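PDB 3RNS: cupin 2 conserved barrel domain protein from Leptotrichia buccalis, which is of unknown function but is built from cupin-type beta barrels, a fold that in many relatives houses a small-ligand or metal pocket. Local coordinates for residues I79-L85 / S127-L131; E69-E73 / L85-H91; V154-F160 / F218-L224. The contacts are given in a common frame with arbitrary orientation. Residue numbers count along the deposited sequence, not the author numbering.

Contact 1. Residues I79-L85 / S127-L131; sequences ISNGDFL and SAFNL
Through a type II beta turn, Ser-80 to Asp-83, residues 79-85 pass from strand 76-80 into strand 83-87; the two-residue strand within 127-131 extends the six-stranded sheet of this cupin-type barrel beside strand 83-87. Asp-83 N bonds to Ser-80 O (2.9 Å), and the m rotamer of Asp-83 lets OD2 accept from Ser-80 N (2.8 Å). Gly-82 (phi 91°, psi -8°) suits its place: a CB would jam against the preceding carbonyl and clash with Asn-130 ND2.

Phe-84 and Phe-129 form the hydrogen-bonded pair: Phe-84 N to Phe-129 O is 2.8 Å, Phe-129 N to Phe-84 O 3.0 Å. Leu-131 N donates to Gly-82 O (3.0 Å). Asp-83 and Asn-130 are the flanking non-hydrogen-bonded pair. One water donates to Asn-81 O (2.9 Å) and Asp-83 OD1 (2.5 Å) and accepts from Asn-130 ND2 (2.9 Å). Asn-130 OD1 accepts from Glu-133 N, Asn-81 ND2 donates to Cys-63 O, and Ser-80 OG bonds to Asn-67 OD1.

Phe-84 and Phe-129 (chi1 t and p) meet obliquely, Phe-84 CD1 3.5 Å from Phe-129 CZ; Leu-131 CD1 lies 3.9 Å from Phe-84 CB. Small Ala-128 suits the narrow site between Leu-85 and Ile-79, its CB 4.2 Å from Leu-85 CB and 4.4 Å from Ile-79 CG1. Backbone bonds thus fix the register; the water and Asp-83 serve Asn-81 O, Asn-130 ND2 and Ser-80 N.

Contact 2. Residues E69-E73 / L85-H91; sequences EIFIE and LEITANH
Ile-72 projects from strand 67-72 onto Ile-87 and the base of His-91, its CD1 4.0 Å from Ile-87 CG1 and its CG2 4.0 Å from His-91 CB. Two residues earlier, on the same side of the strand, Ile-70 fills the space between Leu-85 and Ile-87: its CG1 lies 3.6 Å from Leu-85 CD2 and its CG2 4.0 Å from Ile-87 CD1. Strand segments 69-72 and 85-87 are facing layers, axes 10.2 Å apart at closest and N-to-C directions 25° apart, too far for backbone pairing but right for interleaved branched side chains. Alternation in extended backbone turns Ile-70, Ile-72, Leu-85 and Ile-87 inward and Glu-86 away. Ile-87 is m,t and Leu-85 t,p; the chi1 values of Ile-70 (-34°) and Ile-72 (-35°) are nearly alike.

The layers converge where the strands end, Glu-73 and His-91 having CA atoms 6.4 Å apart. Glu-73 (phi 27°, psi 57°) and Asn-90 (74°, 27°) take positive phi. Glu-73 CG lies at the imidazole edge, 3.5 Å from His-91 CD2, while its OE2 accepts from Asn-92 N; His-91 ND1 donates to Thr-88 O (3.1 Å), within the loop after strand 83-87.

This is interior packing near one end of a beta barrel. Ile-79 of strand 76-80 and Ile-95 of strand 93-97 flank Ile-70 within the four-stranded sheet, while Tyr-93 and Tyr-61 pack against Ile-87.

Contact 3. Residues V154-F160 / F218-L224; sequences VMTIMSF and FKMLLIL
Backbone pairing dominates: strands 154-160 and 218-224 run antiparallel (166°, axes 4.7 Å apart at closest) in unbroken register from Val-154 opposite Leu-224 to Phe-160 opposite Phe-218. Each hydrogen-bonded pair, Val-154/Leu-224, Thr-156/Leu-222, Met-158/Met-220 and Phe-160/Phe-218, makes two reciprocal bonds, backbone N to O 2.8 to 3.0 Å.

Aromatic contacts close one end. The Phe-160 and Phe-218 rings form an offset stack (centroids 4.5 Å apart, planes at 13°), and the selenium of selenomethionine Met-220 sits 4.0 Å from Phe-160 CE1, a Met-aromatic contact.

Apolar packing continues on the reverse face, where the flexible selenomethionine Met-155 reaches with CE to Ile-223 CG1 (3.8 Å) and Leu-221 CD1 (4.2 Å).

Polar side chains there look beyond the strands: Ser-159 OG bonds to Glu-136 O, and extended Lys-219 carries NZ to Val-135 O and Ala-132 O. In this central cupin-barrel ladder the hydrogen-bonded pairs satisfy each other, alternate residues bond to strands 142-150 and 174-180, and both faces are left largely for hydrophobic burial.

Overall arrangement
Contacts 1 and 2 share Leu-85 and strand 83-87, which gains an edge partner in contact 1 and packs across the barrel interior in contact 2; Ile-79 and Ile-70 touch between them. Contact 3 lies in the six-stranded sheet of the other barrel and is the most buried; contacts 1 and 2 are partly buried, contact 2 farthest from the chain centre. Chemistry follows place: a full backbone ladder in contact 3, a short ladder with a hydrated turn in contact 1, side-chain packing between layers in contact 2. Phe-84 meets Met-155, and Leu-131 meets Leu-221, so contact 1 joins the barrels, whereas contacts 2 and 3 do not touch.

Contact 1. Residues I79-L85 / S127-L131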
loop_
_atom_site.group_PDB
_atom_site.type_symbol
_atom_site.label_atom_id
_atom_site.label_comp_id
_atom_site.label_asym_id
_atom_site.label_seq_id
_atom_site.Cartn_x
_atom_site.Cartn_y
_atom_site.Cartn_z
ATOM N N ILE A 79 6.782 -7.541 -12.416
ATOM C CA ILE A 79 6.036 -7.255 -11.194
ATOM C C ILE A 79 4.787 -8.117 -11.194
ATOM O O ILE A 79 4.142 -8.298 -12.216
ATOM C CB ILE A 79 5.740 -5.710 -10.975
ATOM C CG1 ILE A 79 5.262 -5.452 -9.538
ATOM C CG2 ILE A 79 4.678 -5.160 -11.943
ATOM C CD1 ILE A 79 5.208 -3.925 -9.119
ATOM N N SER A 80 4.477 -8.663 -10.030
ATOM C CA SER A 80 3.344 -9.552 -9.860
ATOM C C SER A 80 2.602 -9.260 -8.568
ATOM O O SER A 80 3.103 -8.521 -7.677
ATOM C CB SER A 80 3.836 -11.009 -9.864
ATOM O OG SER A 80 2.727 -11.893 -9.837
ATOM N N ASN A 81 1.405 -9.819 -8.449
ATOM C CA ASN A 81 0.619 -9.684 -7.222
ATOM C C ASN A 81 1.427 -9.962 -5.941
ATOM O O ASN A 81 2.061 -10.961 -5.867
ATOM C CB ASN A 81 -0.549 -10.676 -7.271
ATOM C CG ASN A 81 -1.652 -10.350 -6.277
ATOM O OD1 ASN A 81 -2.647 -11.034 -6.256
ATOM N ND2 ASN A 81 -1.488 -9.324 -5.461
ATOM N N GLY A 82 1.363 -9.081 -4.944
ATOM C CA GLY A 82 2.172 -9.181 -3.730
ATOM C C GLY A 82 3.519 -8.475 -3.751
ATOM O O GLY A 82 4.218 -8.386 -2.722
ATOM N N ASP A 83 3.916 -7.981 -4.909
ATOM C CA ASP A 83 5.232 -7.390 -5.047
ATOM C C ASP A 83 5.234 -5.896 -4.752
ATOM O O ASP A 83 4.272 -5.197 -5.055
ATOM C CB ASP A 83 5.755 -7.548 -6.440
ATOM C CG ASP A 83 6.221 -8.961 -6.752
ATOM O OD1 ASP A 83 6.524 -9.744 -5.824
ATOM O OD2 ASP A 83 6.320 -9.252 -7.962
ATOM N N PHE A 84 6.383 -5.443 -4.249
ATOM C CA PHE A 84 6.700 -4.063 -4.003
ATOM C C PHE A 84 7.908 -3.670 -4.841
ATOM O O PHE A 84 8.846 -4.477 -4.992
ATOM C CB PHE A 84 7.034 -3.936 -2.537
ATOM C CG PHE A 84 7.247 -2.539 -2.087
ATOM C CD1 PHE A 84 8.521 -2.012 -1.993
ATOM C CD2 PHE A 84 6.171 -1.752 -1.767
ATOM C CE1 PHE A 84 8.701 -0.691 -1.528
ATOM C CE2 PHE A 84 6.343 -0.435 -1.334
ATOM C CZ PHE A 84 7.601 0.081 -1.203
ATOM N N LEU A 85 7.878 -2.449 -5.379
ATOM C CA LEU A 85 8.960 -1.902 -6.154
ATOM C C LEU A 85 9.140 -0.403 -5.884
ATOM O O LEU A 85 8.157 0.340 -5.852
ATOM C CB LEU A 85 8.656 -2.086 -7.651
ATOM C CG LEU A 85 9.658 -1.548 -8.701
ATOM C CD1 LEU A 85 10.986 -2.275 -8.624
ATOM C CD2 LEU A 85 9.061 -1.726 -10.051
ATOM N N SER A 127 14.912 -3.884 -8.128
ATOM C CA SER A 127 14.163 -5.144 -8.241
ATOM C C SER A 127 12.872 -5.290 -7.371
ATOM O O SER A 127 12.874 -4.987 -6.177
ATOM C CB SER A 127 15.094 -6.303 -7.940
ATOM O OG SER A 127 14.427 -7.504 -8.247
ATOM N N ALA A 128 11.775 -5.759 -7.980
ATOM C CA ALA A 128 10.515 -6.003 -7.259
ATOM C C ALA A 128 10.673 -7.232 -6.362
ATOM O O ALA A 128 11.340 -8.188 -6.733
ATOM C CB ALA A 128 9.383 -6.219 -8.221
ATOM N N PHE A 129 10.068 -7.202 -5.181
ATOM C CA PHE A 129 10.108 -8.331 -4.273
ATOM C C PHE A 129 8.767 -8.542 -3.558
ATOM O O PHE A 129 8.001 -7.586 -3.360
ATOM C CB PHE A 129 11.234 -8.127 -3.241
ATOM C CG PHE A 129 11.133 -6.840 -2.494
ATOM C CD1 PHE A 129 11.661 -5.677 -3.026
ATOM C CD2 PHE A 129 10.501 -6.786 -1.276
ATOM C CE1 PHE A 129 11.539 -4.473 -2.364
ATOM C CE2 PHE A 129 10.391 -5.605 -0.594
ATOM C CZ PHE A 129 10.922 -4.438 -1.135
ATOM N N ASN A 130 8.511 -9.779 -3.135
ATOM C CA ASN A 130 7.295 -10.100 -2.398
ATOM C C ASN A 130 7.375 -9.486 -1.019
ATOM O O ASN A 130 8.307 -9.734 -0.252
ATOM C CB ASN A 130 7.054 -11.625 -2.349
ATOM C CG ASN A 130 5.747 -11.983 -1.656
ATOM O OD1 ASN A 130 5.668 -12.027 -0.420
ATOM N ND2 ASN A 130 4.703 -12.188 -2.439
ATOM N N LEU A 131 6.378 -8.661 -0.690
ATOM C CA LEU A 131 6.403 -7.889 0.527
ATOM C C LEU A 131 6.144 -8.747 1.773
ATOM O O LEU A 131 6.858 -8.613 2.758
ATOM C CB LEU A 131 5.365 -6.777 0.423
ATOM C CG LEU A 131 5.509 -5.575 1.293
ATOM C CD1 LEU A 131 6.894 -5.010 1.194
ATOM C CD2 LEU A 131 4.460 -4.576 0.856
HETATM O O HOH W 1 4.863 -11.528 -5.277
#

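Contact 2. Residues E69-E73 / L85-H91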
loop_
_atom_site.group_PDB
_atom_site.type_symbol
_atom_site.label_atom_id
_atom_site.label_comp_id
_atom_site.label_asym_id
_atom_site.label_seq_id
_atom_site.Cartn_x
_atom_site.Cartn_y
_atom_site.Cartn_z
ATOM N N GLU A 69 5.153 -5.614 -16.458
ATOM C CA GLU A 69 6.564 -5.377 -16.725
ATOM C C GLU A 69 6.859 -3.878 -16.580
ATOM O O GLU A 69 6.075 -3.040 -17.048
ATOM C CB GLU A 69 6.909 -5.875 -18.124
ATOM C CG GLU A 69 6.507 -7.343 -18.327
ATOM C CD GLU A 69 7.073 -7.991 -19.609
ATOM O OE1 GLU A 69 6.964 -7.405 -20.709
ATOM O OE2 GLU A 69 7.616 -9.122 -19.510
ATOM N N ILE A 70 7.960 -3.552 -15.905
ATOM C CA ILE A 70 8.365 -2.173 -15.728
ATOM C C ILE A 70 9.661 -2.018 -16.474
ATOM O O ILE A 70 10.542 -2.847 -16.326
ATOM C CB ILE A 70 8.607 -1.797 -14.255
ATOM C CG1 ILE A 70 7.659 -2.549 -13.298
ATOM C CG2 ILE A 70 8.430 -0.289 -14.061
ATOM C CD1 ILE A 70 6.290 -1.912 -13.122
ATOM N N PHE A 71 9.772 -0.996 -17.304
ATOM C CA PHE A 71 11.011 -0.740 -18.001
ATOM C C PHE A 71 11.501 0.572 -17.478
ATOM O O PHE A 71 10.866 1.588 -17.708
ATOM C CB PHE A 71 10.802 -0.662 -19.500
ATOM C CG PHE A 71 10.121 -1.869 -20.084
ATOM C CD1 PHE A 71 10.860 -2.899 -20.657
ATOM C CD2 PHE A 71 8.725 -1.969 -20.071
ATOM C CE1 PHE A 71 10.218 -4.008 -21.210
ATOM C CE2 PHE A 71 8.074 -3.067 -20.606
ATOM C CZ PHE A 71 8.818 -4.094 -21.179
ATOM N N ILE A 72 12.595 0.535 -16.725
ATOM C CA ILE A 72 13.186 1.732 -16.131
ATOM C C ILE A 72 14.429 2.020 -16.931
ATOM O O ILE A 72 15.296 1.141 -17.052
ATOM C CB ILE A 72 13.595 1.529 -14.642
ATOM C CG1 ILE A 72 12.609 0.606 -13.917
ATOM C CG2 ILE A 72 13.714 2.874 -13.936
ATOM C CD1 ILE A 72 12.662 0.685 -12.396
ATOM N N GLU A 73 14.519 3.239 -17.472
ATOM C CA GLU A 73 15.598 3.614 -18.376
ATOM C C GLU A 73 16.101 2.345 -19.083
ATOM O O GLU A 73 17.287 1.990 -18.983
ATOM C CB GLU A 73 16.775 4.305 -17.632
ATOM C CG GLU A 73 16.463 5.613 -16.846
ATOM C CD GLU A 73 16.331 6.875 -17.708
ATOM O OE1 GLU A 73 17.259 7.179 -18.503
ATOM O OE2 GLU A 73 15.318 7.591 -17.549
ATOM N N LEU A 85 7.878 -2.449 -5.379
ATOM C CA LEU A 85 8.960 -1.902 -6.154
ATOM C C LEU A 85 9.140 -0.403 -5.884
ATOM O O LEU A 85 8.157 0.340 -5.852
ATOM C CB LEU A 85 8.656 -2.086 -7.651
ATOM C CG LEU A 85 9.658 -1.548 -8.701
ATOM C CD1 LEU A 85 10.986 -2.275 -8.624
ATOM C CD2 LEU A 85 9.061 -1.726 -10.051
ATOM N N GLU A 86 10.392 0.020 -5.715
ATOM C CA GLU A 86 10.766 1.419 -5.613
ATOM C C GLU A 86 11.404 1.864 -6.917
ATOM O O GLU A 86 12.231 1.154 -7.484
ATOM C CB GLU A 86 11.794 1.674 -4.508
ATOM C CG GLU A 86 12.459 3.061 -4.658
ATOM C CD GLU A 86 13.448 3.475 -3.543
ATOM O OE1 GLU A 86 13.567 2.797 -2.510
ATOM O OE2 GLU A 86 14.103 4.533 -3.717
ATOM N N ILE A 87 11.018 3.059 -7.366
ATOM C CA ILE A 87 11.613 3.721 -8.536
ATOM C C ILE A 87 12.119 5.075 -8.063
ATOM O O ILE A 87 11.345 5.943 -7.663
ATOM C CB ILE A 87 10.576 3.871 -9.680
ATOM C CG1 ILE A 87 9.972 2.491 -10.002
ATOM C CG2 ILE A 87 11.209 4.498 -10.899
ATOM C CD1 ILE A 87 9.178 2.388 -11.244
ATOM N N THR A 88 13.438 5.239 -8.056
ATOM C CA THR A 88 14.043 6.484 -7.568
ATOM C C THR A 88 13.790 7.678 -8.538
ATOM O O THR A 88 13.525 7.494 -9.723
ATOM C CB THR A 88 15.568 6.279 -7.238
ATOM O OG1 THR A 88 16.248 5.732 -8.373
ATOM C CG2 THR A 88 15.737 5.302 -6.072
ATOM N N ALA A 89 13.850 8.892 -7.990
ATOM C CA ALA A 89 13.711 10.144 -8.741
ATOM C C ALA A 89 14.663 10.232 -9.947
ATOM O O ALA A 89 15.727 9.612 -9.962
ATOM C CB ALA A 89 13.952 11.345 -7.800
ATOM N N ASN A 90 14.231 11.002 -10.950
ATOM C CA ASN A 90 15.024 11.302 -12.152
ATOM C C ASN A 90 15.130 10.108 -13.126
ATOM O O ASN A 90 16.083 10.005 -13.924
ATOM C CB ASN A 90 16.410 11.864 -11.764
ATOM C CG ASN A 90 16.314 13.042 -10.790
ATOM O OD1 ASN A 90 15.548 13.985 -11.019
ATOM N ND2 ASN A 90 17.079 12.981 -9.696
ATOM N N HIS A 91 14.130 9.222 -13.089
ATOM C CA HIS A 91 14.091 8.074 -14.000
ATOM C C HIS A 91 12.825 8.035 -14.832
ATOM O O HIS A 91 11.701 8.085 -14.294
ATOM C CB HIS A 91 14.250 6.767 -13.228
ATOM C CG HIS A 91 15.641 6.543 -12.719
ATOM N ND1 HIS A 91 15.999 6.770 -11.406
ATOM C CD2 HIS A 91 16.767 6.134 -13.351
ATOM C CE1 HIS A 91 17.286 6.506 -11.252
ATOM N NE2 HIS A 91 17.775 6.119 -12.419
#

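Contact 3. Residues V154-F160 / F218-L224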
loop_
_atom_site.group_PDB
_atom_site.type_symbol
_atom_site.label_atom_id
_atom_site.label_comp_id
_atom_site.label_asym_id
_atom_site.label_seq_id
_atom_site.Cartn_x
_atom_site.Cartn_y
_atom_site.Cartn_z
ATOM N N VAL A 154 6.271 7.529 5.504
ATOM C CA VAL A 154 6.803 6.388 6.237
ATOM C C VAL A 154 6.078 5.138 5.786
ATOM O O VAL A 154 4.814 5.121 5.736
ATOM C CB VAL A 154 6.681 6.585 7.781
ATOM C CG1 VAL A 154 7.167 5.340 8.565
ATOM C CG2 VAL A 154 7.433 7.830 8.186
HETATM N N MSE A 155 6.846 4.107 5.407
HETATM C CA MSE A 155 6.261 2.822 5.028
HETATM C C MSE A 155 6.937 1.718 5.806
HETATM O O MSE A 155 8.163 1.641 5.859
HETATM C CB MSE A 155 6.372 2.536 3.511
HETATM C CG MSE A 155 5.683 3.586 2.628
HETATM SE SE MSE A 155 5.942 3.325 0.709
HETATM C CE MSE A 155 4.908 1.699 0.463
ATOM N N THR A 156 6.124 0.866 6.392
ATOM C CA THR A 156 6.609 -0.169 7.261
ATOM C C THR A 156 5.793 -1.414 7.064
ATOM O O THR A 156 4.564 -1.324 6.855
ATOM C CB THR A 156 6.483 0.338 8.717
ATOM O OG1 THR A 156 7.375 1.452 8.880
ATOM C CG2 THR A 156 6.858 -0.741 9.721
ATOM N N ILE A 157 6.451 -2.576 7.097
ATOM C CA ILE A 157 5.766 -3.852 7.066
ATOM C C ILE A 157 5.877 -4.531 8.435
ATOM O O ILE A 157 6.940 -4.478 9.065
ATOM C CB ILE A 157 6.321 -4.765 5.886
ATOM C CG1 ILE A 157 5.928 -6.226 6.060
ATOM C CG2 ILE A 157 7.817 -4.663 5.700
ATOM C CD1 ILE A 157 4.523 -6.482 5.622
HETATM N N MSE A 158 4.804 -5.188 8.872
HETATM C CA MSE A 158 4.774 -5.791 10.213
HETATM C C MSE A 158 4.090 -7.125 10.210
HETATM O O MSE A 158 3.130 -7.310 9.476
HETATM C CB MSE A 158 4.043 -4.883 11.211
HETATM C CG MSE A 158 4.401 -3.379 11.054
HETATM SE SE MSE A 158 3.460 -2.245 12.387
HETATM C CE MSE A 158 4.259 -2.879 13.968
ATOM N N SER A 159 4.605 -8.058 11.004
ATOM C CA SER A 159 3.917 -9.327 11.296
ATOM C C SER A 159 3.509 -9.345 12.765
ATOM O O SER A 159 4.273 -8.856 13.647
ATOM C CB SER A 159 4.796 -10.541 10.969
ATOM O OG SER A 159 5.924 -10.624 11.849
ATOM N N PHE A 160 2.306 -9.857 13.028
ATOM C CA PHE A 160 1.750 -9.910 14.381
ATOM C C PHE A 160 1.406 -11.392 14.620
ATOM O O PHE A 160 0.671 -12.009 13.818
ATOM C CB PHE A 160 0.427 -9.132 14.507
ATOM C CG PHE A 160 0.550 -7.645 14.531
ATOM C CD1 PHE A 160 0.892 -6.935 13.383
ATOM C CD2 PHE A 160 0.231 -6.921 15.697
ATOM C CE1 PHE A 160 0.961 -5.521 13.409
ATOM C CE2 PHE A 160 0.305 -5.524 15.703
ATOM C CZ PHE A 160 0.696 -4.844 14.579
ATOM N N PHE A 218 -1.369 -12.155 11.570
ATOM C CA PHE A 218 -1.548 -11.345 10.370
ATOM C C PHE A 218 -0.317 -10.529 10.031
ATOM O O PHE A 218 0.570 -10.306 10.866
ATOM C CB PHE A 218 -2.861 -10.491 10.440
ATOM C CG PHE A 218 -2.730 -9.194 11.169
ATOM C CD1 PHE A 218 -2.522 -8.032 10.478
ATOM C CD2 PHE A 218 -2.811 -9.133 12.559
ATOM C CE1 PHE A 218 -2.365 -6.834 11.143
ATOM C CE2 PHE A 218 -2.693 -7.941 13.229
ATOM C CZ PHE A 218 -2.446 -6.766 12.508
ATOM N N LYS A 219 -0.248 -10.099 8.780
ATOM C CA LYS A 219 0.778 -9.156 8.340
ATOM C C LYS A 219 0.100 -7.950 7.673
ATOM O O LYS A 219 -0.963 -8.075 7.026
ATOM C CB LYS A 219 1.747 -9.833 7.320
ATOM C CG LYS A 219 2.578 -10.925 7.880
ATOM C CD LYS A 219 3.402 -11.631 6.809
ATOM C CE LYS A 219 4.097 -12.796 7.372
ATOM N NZ LYS A 219 4.953 -13.435 6.377
HETATM N N MSE A 220 0.728 -6.794 7.819
HETATM C CA MSE A 220 0.262 -5.593 7.193
HETATM C C MSE A 220 1.388 -4.693 6.701
HETATM O O MSE A 220 2.506 -4.701 7.210
HETATM C CB MSE A 220 -0.555 -4.801 8.216
HETATM C CG MSE A 220 0.217 -4.540 9.540
HETATM SE SE MSE A 220 -0.609 -3.110 10.683
HETATM C CE MSE A 220 -0.091 -1.654 9.608
ATOM N N LEU A 221 1.063 -3.913 5.696
ATOM C CA LEU A 221 1.834 -2.798 5.247
ATOM C C LEU A 221 1.162 -1.513 5.728
ATOM O O LEU A 221 -0.066 -1.306 5.547
ATOM C CB LEU A 221 1.898 -2.785 3.714
ATOM C CG LEU A 221 2.412 -1.533 2.960
ATOM C CD1 LEU A 221 3.934 -1.275 3.212
ATOM C CD2 LEU A 221 2.040 -1.667 1.444
ATOM N N LEU A 222 1.967 -0.627 6.275
ATOM C CA LEU A 222 1.513 0.685 6.759
ATOM C C LEU A 222 2.150 1.775 5.921
ATOM O O LEU A 222 3.393 1.830 5.787
ATOM C CB LEU A 222 1.922 0.884 8.230
ATOM C CG LEU A 222 1.674 2.309 8.828
ATOM C CD1 LEU A 222 0.173 2.523 9.026
ATOM C CD2 LEU A 222 2.430 2.569 10.137
ATOM N N ILE A 223 1.312 2.658 5.367
ATOM C CA ILE A 223 1.796 3.786 4.591
ATOM C C ILE A 223 1.227 4.992 5.297
ATOM O O ILE A 223 -0.008 5.232 5.267
ATOM C CB ILE A 223 1.335 3.766 3.098
ATOM C CG1 ILE A 223 1.755 2.471 2.352
ATOM C CG2 ILE A 223 1.911 5.011 2.315
ATOM C CD1 ILE A 223 0.890 2.213 1.091
ATOM N N LEU A 224 2.121 5.761 5.907
ATOM C CA LEU A 224 1.773 6.999 6.587
ATOM C C LEU A 224 2.228 8.206 5.767
ATOM O O LEU A 224 3.426 8.343 5.476
ATOM C CB LEU A 224 2.426 7.030 7.958
ATOM C CG LEU A 224 2.365 8.305 8.797
ATOM C CD1 LEU A 224 0.902 8.604 9.106
ATOM C CD2 LEU A 224 3.242 8.147 10.114
#